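Local coordinates for putative acetyltransferase (Clostridium difficile, PDB 3DSB), which probably transfers acyl groups, most likely acetyl, as a member of the GNAT acetyltransferase family, at residues A[15-20]-A[47-52]; A[57-60]-A[65-68]; A[83-88]-A[107-112]; A[100-105]-A[138-143]. All coordinates share one frame; numbering follows the deposited sequence. Where two conformers were deposited one is given.

Along the chain, interactions 1, 2 and 3 follow one another, while interaction 4 interleaves with interaction 3 because both use helix 101-115; the centres of interactions 3 and 4 are about 11 Å apart. Interaction 1 precedes the hairpin of interaction 2, and these two, with centres about 12 Å apart, meet around Tyr-57. Interactions 2 and 3 reach the same mixed sheet through neighbouring strands 65-77 and 82-92. Helices 17-32 and 101-115 pack on its two faces. The centres of interactions 1 and 4 are about 24 Å apart, on opposite sides of the chain's centre. The contacts thus join helix 17-32 to helix 38-50, and helix 101-115 to the sheet and to the loop after helix 133-138.

Interaction 1 of 4, residues A[15-20]-A[47-52]; sequences DDLDTI and ALLLDE
Leu-49 reaches across from helix 38-50 to the first turn of helix 17-32, joining the two helices that lead into the hairpin of strands 56-62 and 65-77 in the GNAT fold. The contact is wholly apolar and small, burying 121 Å² over both sides, and Leu-49 is its hub. Its CG lies anti to its own carbonyl carbon (chi1 -71°), and an extended second torsion carries the two methyls outward to different neighbours. CD1 settles against the base of Leu-17, 3.9 Å from CA of Leu-17 and about as far from its CB. The side chain of Leu-17 also touches Thr-42, Val-45 and Lys-46 of helix 38-50.

Polar groups work at the margins. In the 3-10 turn before the helix, the backbone O of Asp-16 accepts the N-H of Ile-20, N to O 2.9 Å, and the Asp-16 carboxylate makes a salt bridge to Arg-10. At the far end, Asp-51 forms salt bridges with Arg-53 and Lys-54, and with Arg-53 of the second subunit.

Tyr-57 of strand 56-62 borders the junction and touches both Ile-20 and Leu-49. Over that ring lies CD1 of Ile-20, 4.3 Å from the second methyl of Leu-49, CD2, which sits beside the ring.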
loop_
_atom_site.group_PDB
_atom_site.type_symbol
_atom_site.label_atom_id
_atom_site.label_comp_id
_atom_site.label_asym_id
_atom_site.label_seq_id
_atom_site.Cartn_x
_atom_site.Cartn_y
_atom_site.Cartn_z
ATOM N N ASP A 15 11.294 21.596 7.509
ATOM C CA ASP A 15 10.707 22.946 7.532
ATOM C C ASP A 15 9.377 23.101 6.805
ATOM O O ASP A 15 8.670 24.076 7.013
ATOM C CB ASP A 15 11.693 23.969 6.956
ATOM C CG ASP A 15 12.633 24.510 8.010
ATOM O OD1 ASP A 15 13.299 25.531 7.728
ATOM O OD2 ASP A 15 12.679 23.932 9.128
ATOM N N ASP A 16 9.057 22.144 5.933
ATOM C CA ASP A 16 7.798 22.178 5.204
ATOM C C ASP A 16 6.625 21.595 6.013
ATOM O O ASP A 16 5.475 21.613 5.536
ATOM C CB ASP A 16 7.937 21.325 3.960
ATOM C CG ASP A 16 8.985 21.835 2.984
ATOM O OD1 ASP A 16 9.121 23.079 2.818
ATOM O OD2 ASP A 16 9.613 20.964 2.348
ATOM N N LEU A 17 6.899 21.097 7.212
ATOM C CA LEU A 17 5.868 20.428 8.024
ATOM C C LEU A 17 4.572 21.227 8.124
ATOM O O LEU A 17 3.490 20.707 7.880
ATOM C CB LEU A 17 6.393 20.120 9.444
ATOM C CG LEU A 17 5.356 19.649 10.491
ATOM C CD1 LEU A 17 4.781 18.286 10.100
ATOM C CD2 LEU A 17 5.932 19.525 11.884
ATOM N N ASP A 18 4.652 22.488 8.542
ATOM C CA ASP A 18 3.415 23.203 8.801
ATOM C C ASP A 18 2.597 23.416 7.536
ATOM O O ASP A 18 1.364 23.284 7.550
ATOM C CB ASP A 18 3.696 24.563 9.467
ATOM C CG ASP A 18 4.136 24.428 10.908
ATOM O OD1 ASP A 18 4.165 23.294 11.438
ATOM O OD2 ASP A 18 4.460 25.477 11.515
ATOM N N THR A 19 3.287 23.734 6.443
ATOM C CA THR A 19 2.597 23.947 5.165
ATOM C C THR A 19 1.977 22.641 4.639
ATOM O O THR A 19 0.838 22.630 4.179
ATOM C CB THR A 19 3.555 24.541 4.152
ATOM O OG1 THR A 19 4.029 25.784 4.687
ATOM C CG2 THR A 19 2.859 24.790 2.820
ATOM N N ILE A 20 2.720 21.544 4.693
ATOM C CA ILE A 20 2.173 20.252 4.220
ATOM C C ILE A 20 0.973 19.820 5.071
ATOM O O ILE A 20 -0.019 19.289 4.537
ATOM C CB ILE A 20 3.280 19.177 4.194
ATOM C CG1 ILE A 20 4.269 19.507 3.060
ATOM C CG2 ILE A 20 2.705 17.795 4.011
ATOM C CD1 ILE A 20 5.534 18.661 3.068
ATOM N N ALA A 47 6.075 12.200 10.956
ATOM C CA ALA A 47 6.623 10.849 10.949
ATOM C C ALA A 47 7.071 10.493 9.531
ATOM O O ALA A 47 8.124 9.877 9.323
ATOM C CB ALA A 47 5.601 9.823 11.474
ATOM N N LEU A 48 6.266 10.873 8.541
ATOM C CA LEU A 48 6.613 10.585 7.165
ATOM C C LEU A 48 7.856 11.385 6.746
ATOM O O LEU A 48 8.765 10.841 6.114
ATOM C CB LEU A 48 5.388 10.873 6.285
ATOM C CG LEU A 48 5.243 10.206 4.923
ATOM C CD1 LEU A 48 3.793 10.399 4.443
ATOM C CD2 LEU A 48 6.218 10.800 3.938
ATOM N N LEU A 49 7.905 12.674 7.105
ATOM C CA LEU A 49 9.091 13.498 6.754
ATOM C C LEU A 49 10.383 12.914 7.310
ATOM O O LEU A 49 11.447 13.063 6.675
ATOM C CB LEU A 49 8.899 14.945 7.205
ATOM C CG LEU A 49 7.867 15.751 6.403
ATOM C CD1 LEU A 49 7.538 17.031 7.157
ATOM C CD2 LEU A 49 8.366 16.098 5.013
ATOM N N LEU A 50 10.275 12.260 8.476
ATOM C CA LEU A 50 11.447 11.745 9.179
ATOM C C LEU A 50 11.891 10.391 8.661
ATOM O O LEU A 50 13.005 9.945 8.992
ATOM C CB LEU A 50 11.165 11.627 10.681
ATOM C CG LEU A 50 11.187 12.931 11.460
ATOM C CD1 LEU A 50 10.572 12.724 12.844
ATOM C CD2 LEU A 50 12.652 13.446 11.557
ATOM N N ASP A 51 11.056 9.723 7.859
ATOM C CA ASP A 51 11.346 8.354 7.460
ATOM C C ASP A 51 11.006 8.090 6.020
ATOM O O ASP A 51 9.872 7.793 5.692
ATOM C CB ASP A 51 10.629 7.379 8.385
ATOM C CG ASP A 51 11.026 5.956 8.142
ATOM O OD1 ASP A 51 11.955 5.701 7.324
ATOM O OD2 ASP A 51 10.383 5.084 8.787
ATOM N N GLU A 52 12.020 8.194 5.173
ATOM C CA GLU A 52 11.914 8.008 3.729
ATOM C C GLU A 52 11.410 6.603 3.348
ATOM O O GLU A 52 10.933 6.370 2.222
ATOM C CB GLU A 52 13.299 8.271 3.109
ATOM C CG GLU A 52 14.480 7.519 3.829
ATOM C CD GLU A 52 14.712 7.864 5.361
ATOM O OE1 GLU A 52 14.704 9.069 5.814
ATOM O OE2 GLU A 52 14.927 6.876 6.126
#

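Interaction 2 of 4, residues A[57-60]-A[65-68]; sequences YHVY and KVVA
Tyr-60 faces two residues of the partner strand, Val-67 and Ala-68, and so marks a classic beta bulge in the antiparallel hairpin formed by strands 56-62 and 65-77. Here the short segments have turned far from antiparallel, their directions meeting at 107°.

Two backbone hydrogen bonds hold the bulge. Val-67 N donates a hydrogen bond to Tyr-60 O at 2.9 Å, almost straight at hydrogen and nearly in line with the C=O. Tyr-60 N bonds to Ala-68 O at 3.0 Å, but from well above the carbonyl plane, 44° out of it. That same Ala-68 oxygen also receives a CA-H...O contact from Val-59, CA to O being 3.2 Å. The psi of Val-67, near zero, departs from strand values, as is usual at the first position of a classic bulge.

Apolar contacts form on both faces. Val-59 meets Val-66 branch to branch, CG1 to CG1 at 3.9 Å, on the side where helix 17-32 brings Ile-20 to Val-59 and Phe-23 to Val-66. On the other face, Ala-68 CB sits 4.0 Å from Tyr-60 CB, and Ile-101 of helix 101-115 touches both residues. The ring of Tyr-60, its CG anti to the backbone N (chi1 -170°), swings away from Ala-68 and meets the other bulge residue: Tyr-60 CD2 lies 3.7 Å from Val-67 CG2.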
loop_
_atom_site.group_PDB
_atom_site.type_symbol
_atom_site.label_atom_id
_atom_site.label_comp_id
_atom_site.label_asym_id
_atom_site.label_seq_id
_atom_site.Cartn_x
_atom_site.Cartn_y
_atom_site.Cartn_z
ATOM N N TYR A 57 7.041 12.971 0.326
ATOM C CA TYR A 57 6.415 14.169 -0.207
ATOM C C TYR A 57 7.357 14.839 -1.167
ATOM O O TYR A 57 8.576 14.934 -0.908
ATOM C CB TYR A 57 6.116 15.185 0.887
ATOM C CG TYR A 57 5.159 14.742 1.949
ATOM C CD1 TYR A 57 3.797 14.809 1.744
ATOM C CD2 TYR A 57 5.627 14.416 3.224
ATOM C CE1 TYR A 57 2.900 14.452 2.786
ATOM C CE2 TYR A 57 4.779 14.051 4.237
ATOM C CZ TYR A 57 3.402 14.086 4.021
ATOM O OH TYR A 57 2.589 13.710 5.066
ATOM N N HIS A 58 6.783 15.359 -2.252
ATOM C CA HIS A 58 7.464 16.334 -3.101
ATOM C C HIS A 58 6.609 17.590 -3.081
ATOM O O HIS A 58 5.362 17.519 -3.049
ATOM C CB HIS A 58 7.626 15.841 -4.547
ATOM C CG HIS A 58 8.606 14.721 -4.692
ATOM N ND1 HIS A 58 8.288 13.416 -4.373
ATOM C CD2 HIS A 58 9.913 14.710 -5.062
ATOM C CE1 HIS A 58 9.347 12.645 -4.570
ATOM N NE2 HIS A 58 10.348 13.404 -4.980
ATOM N N VAL A 59 7.272 18.740 -3.147
ATOM C CA VAL A 59 6.583 20.010 -3.157
ATOM C C VAL A 59 7.015 20.805 -4.389
ATOM O O VAL A 59 8.155 20.677 -4.891
ATOM C CB VAL A 59 6.901 20.829 -1.872
ATOM C CG1 VAL A 59 6.228 20.188 -0.668
ATOM C CG2 VAL A 59 8.441 20.973 -1.624
ATOM N N TYR A 60 6.043 21.580 -4.867
ATOM C CA TYR A 60 6.250 22.529 -5.975
ATOM C C TYR A 60 6.487 23.904 -5.354
ATOM O O TYR A 60 5.707 24.349 -4.531
ATOM C CB TYR A 60 5.012 22.518 -6.854
ATOM C CG TYR A 60 5.116 23.250 -8.171
ATOM C CD1 TYR A 60 5.265 22.544 -9.367
ATOM C CD2 TYR A 60 4.998 24.637 -8.221
ATOM C CE1 TYR A 60 5.341 23.215 -10.602
ATOM C CE2 TYR A 60 5.044 25.299 -9.420
ATOM C CZ TYR A 60 5.199 24.592 -10.599
ATOM O OH TYR A 60 5.244 25.288 -11.782
ATOM N N LYS A 65 8.627 29.557 -2.189
ATOM C CA LYS A 65 7.335 29.360 -1.531
ATOM C C LYS A 65 6.732 28.032 -1.960
ATOM O O LYS A 65 6.575 27.795 -3.160
ATOM C CB LYS A 65 6.384 30.488 -1.923
ATOM C CG LYS A 65 5.023 30.408 -1.270
ATOM C CD LYS A 65 4.148 31.577 -1.730
ATOM C CE LYS A 65 2.705 31.422 -1.238
ATOM N NZ LYS A 65 2.611 31.151 0.228
ATOM N N VAL A 66 6.415 27.181 -0.985
ATOM C CA VAL A 66 5.763 25.917 -1.277
ATOM C C VAL A 66 4.287 26.203 -1.611
ATOM O O VAL A 66 3.568 26.755 -0.775
ATOM C CB VAL A 66 5.845 24.981 -0.075
ATOM C CG1 VAL A 66 4.877 23.798 -0.272
ATOM C CG2 VAL A 66 7.283 24.510 0.140
ATOM N N VAL A 67 3.836 25.812 -2.812
ATOM C CA VAL A 67 2.476 26.086 -3.252
ATOM C C VAL A 67 1.683 24.809 -3.629
ATOM O O VAL A 67 0.503 24.891 -3.970
ATOM C CB VAL A 67 2.436 27.071 -4.444
ATOM C CG1 VAL A 67 3.151 28.378 -4.085
ATOM C CG2 VAL A 67 3.100 26.472 -5.667
ATOM N N ALA A 68 2.340 23.640 -3.605
ATOM C CA ALA A 68 1.630 22.371 -3.863
ATOM C C ALA A 68 2.430 21.217 -3.365
ATOM O O ALA A 68 3.631 21.337 -3.128
ATOM C CB ALA A 68 1.349 22.199 -5.345
#

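Interaction 3 of 4, residues A[83-88]-A[107-112]; sequences NFLWIQ and NYIKNI. With BET (trimethyl glycine), chain D.
Leu-85 CD2 and Ile-109 CG2 stand only 3.3 Å apart, closer than two methyls normally come; since Leu-85 was modelled in two conformers, this closeness is doubtful. The two side chains cross at about a right angle. Ile-109 holds CG2 anti to its backbone N, and this one methyl serves two strand residues, because Ile-87 CD1 also approaches it, at 4.2 Å. Further along the helix, Ile-112 CG2 meets the other branch of Leu-85 more loosely, 4.4 Å from CD1.

The strand and helix run antiparallel, at 173° with axes 10.5 Å apart, and belong to the beta-alpha-beta unit of strand 82-92, helix 101-115 and strand 119-127 in the GNAT fold. Leu-85 and Ile-87 face the helix, while Phe-84, Trp-86 and Gln-88 belong to the other face of the sheet.

There a bound trimethyl glycine lies at the edge of the Phe-84 ring, near its plane, with the ligand CA 3.4 Å from Phe-84 CE2. Arg-123 makes a cation-pi contact with the same ring, and Ser-77 OG hydrogen-bonds to the ligand. On the helix, Lys-110 NZ reaches back in a weak hydrogen bond to Asn-107 OD1, 3.2 Å away.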
loop_
_atom_site.group_PDB
_atom_site.type_symbol
_atom_site.label_atom_id
_atom_site.label_comp_id
_atom_site.label_asym_id
_atom_site.label_seq_id
_atom_site.Cartn_x
_atom_site.Cartn_y
_atom_site.Cartn_z
ATOM N N ASN A 83 8.739 -2.378 -6.521
ATOM C CA ASN A 83 7.746 -1.599 -5.779
ATOM C C ASN A 83 6.668 -1.080 -6.701
ATOM O O ASN A 83 6.980 -0.619 -7.823
ATOM C CB ASN A 83 8.359 -0.359 -5.143
ATOM C CG ASN A 83 9.016 -0.634 -3.827
ATOM O OD1 ASN A 83 10.245 -0.397 -3.679
ATOM N ND2 ASN A 83 8.278 -1.136 -2.878
ATOM N N PHE A 84 5.419 -1.095 -6.219
ATOM C CA PHE A 84 4.417 -0.188 -6.768
ATOM C C PHE A 84 4.507 1.095 -5.985
ATOM O O PHE A 84 4.690 1.091 -4.760
ATOM C CB PHE A 84 3.036 -0.774 -6.535
ATOM C CG PHE A 84 2.723 -1.941 -7.406
ATOM C CD1 PHE A 84 2.250 -1.755 -8.709
ATOM C CD2 PHE A 84 2.880 -3.244 -6.921
ATOM C CE1 PHE A 84 1.940 -2.827 -9.519
ATOM C CE2 PHE A 84 2.585 -4.346 -7.734
ATOM C CZ PHE A 84 2.103 -4.132 -9.037
ATOM N N LEU A 85 4.384 2.208 -6.699
ATOM C CA LEU A 85 4.269 3.489 -6.057
ATOM C C LEU A 85 2.772 3.844 -5.958
ATOM O O LEU A 85 2.067 3.762 -6.985
ATOM C CB LEU A 85 5.075 4.498 -6.881
ATOM C CG LEU A 85 5.244 5.936 -6.427
ATOM C CD1 LEU A 85 6.619 6.453 -6.836
ATOM C CD2 LEU A 85 4.159 6.815 -6.996
ATOM N N TRP A 86 2.298 4.172 -4.748
ATOM C CA TRP A 86 0.868 4.502 -4.558
ATOM C C TRP A 86 0.753 5.989 -4.251
ATOM O O TRP A 86 1.221 6.453 -3.216
ATOM C CB TRP A 86 0.280 3.711 -3.380
ATOM C CG TRP A 86 0.001 2.304 -3.683
ATOM C CD1 TRP A 86 0.896 1.274 -3.790
ATOM C CD2 TRP A 86 -1.287 1.763 -4.061
ATOM N NE1 TRP A 86 0.228 0.091 -4.118
ATOM C CE2 TRP A 86 -1.112 0.364 -4.268
ATOM C CE3 TRP A 86 -2.583 2.292 -4.109
ATOM C CZ2 TRP A 86 -2.179 -0.480 -4.629
ATOM C CZ3 TRP A 86 -3.628 1.461 -4.489
ATOM C CH2 TRP A 86 -3.428 0.089 -4.718
ATOM N N ILE A 87 0.123 6.741 -5.153
ATOM C CA ILE A 87 -0.079 8.194 -4.919
ATOM C C ILE A 87 -1.231 8.328 -3.950
ATOM O O ILE A 87 -2.347 7.850 -4.247
ATOM C CB ILE A 87 -0.384 8.942 -6.247
ATOM C CG1 ILE A 87 0.821 8.824 -7.189
ATOM C CG2 ILE A 87 -0.765 10.406 -5.974
ATOM C CD1 ILE A 87 0.551 9.338 -8.594
ATOM N N GLN A 88 -1.001 8.998 -2.829
ATOM C CA GLN A 88 -1.986 9.136 -1.750
ATOM C C GLN A 88 -2.635 10.501 -1.669
ATOM O O GLN A 88 -3.729 10.639 -1.144
ATOM C CB GLN A 88 -1.358 8.818 -0.381
ATOM C CG GLN A 88 -0.722 7.441 -0.297
ATOM C CD GLN A 88 -1.675 6.261 -0.471
ATOM O OE1 GLN A 88 -2.903 6.434 -0.573
ATOM N NE2 GLN A 88 -1.097 5.042 -0.520
ATOM N N ASN A 107 2.864 14.201 -13.437
ATOM C CA ASN A 107 3.799 13.756 -14.467
ATOM C C ASN A 107 5.214 13.595 -13.935
ATOM O O ASN A 107 5.981 12.741 -14.413
ATOM C CB ASN A 107 3.706 14.669 -15.692
ATOM C CG ASN A 107 2.468 14.378 -16.520
ATOM O OD1 ASN A 107 2.076 13.225 -16.649
ATOM N ND2 ASN A 107 1.826 15.421 -17.045
ATOM N N TYR A 108 5.574 14.393 -12.929
ATOM C CA TYR A 108 6.856 14.213 -12.258
ATOM C C TYR A 108 6.949 12.823 -11.620
ATOM O O TYR A 108 7.962 12.145 -11.746
ATOM C CB TYR A 108 7.022 15.297 -11.176
ATOM C CG TYR A 108 8.419 15.411 -10.582
ATOM C CD1 TYR A 108 9.358 16.241 -11.192
ATOM C CD2 TYR A 108 8.788 14.732 -9.413
ATOM C CE1 TYR A 108 10.622 16.391 -10.705
ATOM C CE2 TYR A 108 10.118 14.877 -8.908
ATOM C CZ TYR A 108 11.005 15.718 -9.570
ATOM O OH TYR A 108 12.327 15.912 -9.116
ATOM N N ILE A 109 5.895 12.390 -10.956
ATOM C CA ILE A 109 5.897 11.065 -10.336
ATOM C C ILE A 109 5.864 9.982 -11.429
ATOM O O ILE A 109 6.555 8.965 -11.311
ATOM C CB ILE A 109 4.741 10.928 -9.323
ATOM C CG1 ILE A 109 4.820 12.043 -8.258
ATOM C CG2 ILE A 109 4.715 9.514 -8.737
ATOM C CD1 ILE A 109 6.122 12.161 -7.525
ATOM N N LYS A 110 5.083 10.194 -12.487
ATOM C CA LYS A 110 5.087 9.208 -13.608
ATOM C C LYS A 110 6.495 9.044 -14.139
ATOM O O LYS A 110 6.905 7.909 -14.440
ATOM C CB LYS A 110 4.145 9.622 -14.745
ATOM C CG LYS A 110 2.670 9.401 -14.431
ATOM C CD LYS A 110 1.714 10.126 -15.364
ATOM C CE LYS A 110 1.858 9.666 -16.751
ATOM N NZ LYS A 110 0.891 10.384 -17.634
ATOM N N ASN A 111 7.240 10.158 -14.274
ATOM C CA ASN A 111 8.623 10.073 -14.758
ATOM C C ASN A 111 9.524 9.294 -13.807
ATOM O O ASN A 111 10.353 8.481 -14.241
ATOM C CB ASN A 111 9.198 11.484 -15.014
ATOM C CG ASN A 111 10.666 11.439 -15.435
ATOM O OD1 ASN A 111 11.560 11.818 -14.669
ATOM N ND2 ASN A 111 10.918 10.923 -16.622
ATOM N N ILE A 112 9.370 9.525 -12.513
ATOM C CA ILE A 112 10.110 8.723 -11.523
ATOM C C ILE A 112 9.833 7.230 -11.759
ATOM O O ILE A 112 10.759 6.403 -11.768
ATOM C CB ILE A 112 9.744 9.094 -10.049
ATOM C CG1 ILE A 112 10.386 10.446 -9.669
ATOM C CG2 ILE A 112 10.098 7.980 -9.054
ATOM C CD1 ILE A 112 9.881 10.989 -8.339
HETATM N N BET D . -0.204 -7.391 -8.915
HETATM C CA BET D . 1.178 -7.344 -8.328
HETATM C C BET D . 1.811 -8.613 -7.776
HETATM O O BET D . 2.433 -8.595 -6.657
HETATM O OXT BET D . 1.797 -9.610 -8.549
HETATM C C1 BET D . -1.060 -6.572 -8.075
HETATM C C2 BET D . -0.279 -6.850 -10.280
HETATM C C3 BET D . -0.767 -8.747 -8.964
#

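Interaction 4 of 4, residues A[100-105]-A[138-143]; sequences GIFNYL and ESLNMY. With SO4 (sulfate ion), chain C.
Leu-140 lays its forked end against Phe-102 and Asn-103, on the first turn of helix 101-115, and this buried leucine is the firm part of the contact. Its CD1 meets the Phe-102 ring at the edge, near the ring plane, 4.0 Å from CE2. Phe-102 has its CG anti to the backbone N (chi1 -178°), which carries the ring out toward the loop; the ring also meets that of Phe-106 one turn on, the planes about 10° apart. Leu-140 sits within a Schellman motif that ends helix 133-138: Asn-141, at positive phi, is its C-prime residue, Met-142 N bonds to the backbone O of the residue before Glu-138, and Asn-141 N bonds to Glu-138 O at 3.0 Å. The backbone O of Leu-140 accepts a hydrogen bond from Lys-110 NZ, further along helix 101-115.

The solvent side belongs to Asn-103, which is exposed where the leucine is buried. It adds only a polar-apolar van der Waals contact, its amide oxygen alongside both methyls of Leu-140, OD1 lying 3.7 Å from CD2.

At the helix start, with Gly-100 as N-cap, a sulfate, probably from the crystallisation liquor, takes the N-H of Phe-102 on its O1 at 2.9 Å and 159°; Arg-98 N bonds to it as well. In GNAT enzymes this loop and helix start bind the pyrophosphate of acetyl-coenzyme A. An anion held by backbone N-H groups of the loop and the helix start, where the helix dipole would probably help, is consistent with the same role here.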
loop_
_atom_site.group_PDB
_atom_site.type_symbol
_atom_site.label_atom_id
_atom_site.label_comp_id
_atom_site.label_asym_id
_atom_site.label_seq_id
_atom_site.Cartn_x
_atom_site.Cartn_y
_atom_site.Cartn_z
ATOM N N GLY A 100 -1.590 24.457 -14.290
ATOM C CA GLY A 100 -1.011 23.163 -14.688
ATOM C C GLY A 100 -0.201 22.443 -13.612
ATOM O O GLY A 100 0.451 21.439 -13.895
ATOM N N ILE A 101 -0.221 22.971 -12.387
ATOM C CA ILE A 101 0.607 22.395 -11.315
ATOM C C ILE A 101 0.203 20.966 -10.966
ATOM O O ILE A 101 1.095 20.141 -10.746
ATOM C CB ILE A 101 0.668 23.295 -10.079
ATOM C CG1 ILE A 101 1.352 24.645 -10.458
ATOM C CG2 ILE A 101 1.410 22.588 -8.924
ATOM C CD1 ILE A 101 1.330 25.637 -9.310
ATOM N N PHE A 102 -1.103 20.676 -10.916
ATOM C CA PHE A 102 -1.529 19.315 -10.584
ATOM C C PHE A 102 -0.851 18.341 -11.577
ATOM O O PHE A 102 -0.219 17.346 -11.160
ATOM C CB PHE A 102 -3.058 19.218 -10.640
ATOM C CG PHE A 102 -3.598 17.867 -10.278
ATOM C CD1 PHE A 102 -4.183 17.658 -9.054
ATOM C CD2 PHE A 102 -3.519 16.823 -11.177
ATOM C CE1 PHE A 102 -4.693 16.377 -8.719
ATOM C CE2 PHE A 102 -4.001 15.551 -10.840
ATOM C CZ PHE A 102 -4.600 15.337 -9.633
ATOM N N ASN A 103 -0.942 18.648 -12.870
ATOM C CA ASN A 103 -0.337 17.769 -13.850
ATOM C C ASN A 103 1.203 17.777 -13.828
ATOM O O ASN A 103 1.804 16.720 -14.098
ATOM C CB ASN A 103 -0.840 18.061 -15.268
ATOM C CG ASN A 103 -2.253 17.662 -15.475
ATOM O OD1 ASN A 103 -2.850 16.963 -14.651
ATOM N ND2 ASN A 103 -2.806 18.048 -16.617
ATOM N N TYR A 104 1.852 18.920 -13.535
ATOM C CA TYR A 104 3.315 18.917 -13.390
ATOM C C TYR A 104 3.722 17.913 -12.305
ATOM O O TYR A 104 4.708 17.154 -12.466
ATOM C CB TYR A 104 3.875 20.295 -13.014
ATOM C CG TYR A 104 3.949 21.315 -14.119
ATOM C CD1 TYR A 104 4.577 21.022 -15.321
ATOM C CD2 TYR A 104 3.380 22.571 -13.939
ATOM C CE1 TYR A 104 4.631 21.988 -16.346
ATOM C CE2 TYR A 104 3.427 23.546 -14.942
ATOM C CZ TYR A 104 4.041 23.235 -16.138
ATOM O OH TYR A 104 4.070 24.210 -17.137
ATOM N N LEU A 105 3.003 17.930 -11.184
ATOM C CA LEU A 105 3.339 17.003 -10.082
ATOM C C LEU A 105 3.069 15.572 -10.480
ATOM O O LEU A 105 3.890 14.691 -10.265
ATOM C CB LEU A 105 2.539 17.364 -8.822
ATOM C CG LEU A 105 2.992 18.655 -8.137
ATOM C CD1 LEU A 105 2.025 18.975 -7.035
ATOM C CD2 LEU A 105 4.417 18.497 -7.617
ATOM N N GLU A 138 -7.903 9.443 -16.308
ATOM C CA GLU A 138 -7.820 8.997 -17.704
ATOM C C GLU A 138 -7.003 9.938 -18.574
ATOM O O GLU A 138 -6.251 9.513 -19.435
ATOM C CB GLU A 138 -9.204 8.856 -18.306
ATOM C CG GLU A 138 -9.560 7.432 -18.565
ATOM C CD GLU A 138 -10.281 6.766 -17.423
ATOM O OE1 GLU A 138 -11.393 6.234 -17.730
ATOM O OE2 GLU A 138 -9.745 6.761 -16.262
ATOM N N SER A 139 -7.127 11.231 -18.325
ATOM C CA SER A 139 -6.347 12.207 -19.093
ATOM C C SER A 139 -4.845 12.098 -18.803
ATOM O O SER A 139 -4.006 12.620 -19.565
ATOM C CB SER A 139 -6.857 13.629 -18.845
ATOM O OG SER A 139 -8.067 13.828 -19.557
ATOM N N LEU A 140 -4.511 11.449 -17.684
ATOM C CA LEU A 140 -3.124 11.206 -17.319
ATOM C C LEU A 140 -2.681 9.756 -17.623
ATOM O O LEU A 140 -1.648 9.296 -17.125
ATOM C CB LEU A 140 -2.923 11.538 -15.833
ATOM C CG LEU A 140 -2.965 13.054 -15.537
ATOM C CD1 LEU A 140 -3.369 13.247 -14.088
ATOM C CD2 LEU A 140 -1.615 13.664 -15.833
ATOM N N ASN A 141 -3.471 9.049 -18.427
ATOM C CA ASN A 141 -3.172 7.673 -18.812
ATOM C C ASN A 141 -3.238 6.697 -17.634
ATOM O O ASN A 141 -2.515 5.693 -17.585
ATOM C CB ASN A 141 -1.836 7.540 -19.576
ATOM C CG ASN A 141 -1.860 8.276 -20.908
ATOM O OD1 ASN A 141 -2.911 8.458 -21.507
ATOM N ND2 ASN A 141 -0.705 8.714 -21.364
HETATM N N MSE A 142 -4.095 7.018 -16.676
HETATM C CA MSE A 142 -4.327 6.159 -15.535
HETATM C C MSE A 142 -5.772 5.643 -15.599
HETATM O O MSE A 142 -6.726 6.436 -15.758
HETATM C CB MSE A 142 -4.049 6.957 -14.259
HETATM C CG MSE A 142 -3.844 6.106 -13.071
HETATM SE SE MSE A 142 -3.467 7.203 -11.507
HETATM C CE MSE A 142 -2.303 5.941 -10.602
ATOM N N TYR A 143 -5.939 4.330 -15.488
ATOM C CA TYR A 143 -7.233 3.696 -15.768
ATOM C C TYR A 143 -7.680 2.821 -14.649
ATOM O O TYR A 143 -6.874 2.325 -13.832
ATOM C CB TYR A 143 -7.212 2.899 -17.101
ATOM C CG TYR A 143 -6.662 3.727 -18.236
ATOM C CD1 TYR A 143 -7.444 4.695 -18.823
ATOM C CD2 TYR A 143 -5.342 3.556 -18.705
ATOM C CE1 TYR A 143 -6.968 5.502 -19.876
ATOM C CE2 TYR A 143 -4.841 4.377 -19.775
ATOM C CZ TYR A 143 -5.678 5.351 -20.324
ATOM O OH TYR A 143 -5.268 6.180 -21.379
HETATM S S SO4 C . -4.657 22.547 -11.015
HETATM O O1 SO4 C . -3.231 22.678 -10.765
HETATM O O2 SO4 C . -5.180 21.576 -10.011
HETATM O O3 SO4 C . -5.411 23.782 -10.858
HETATM O O4 SO4 C . -4.861 21.906 -12.310
#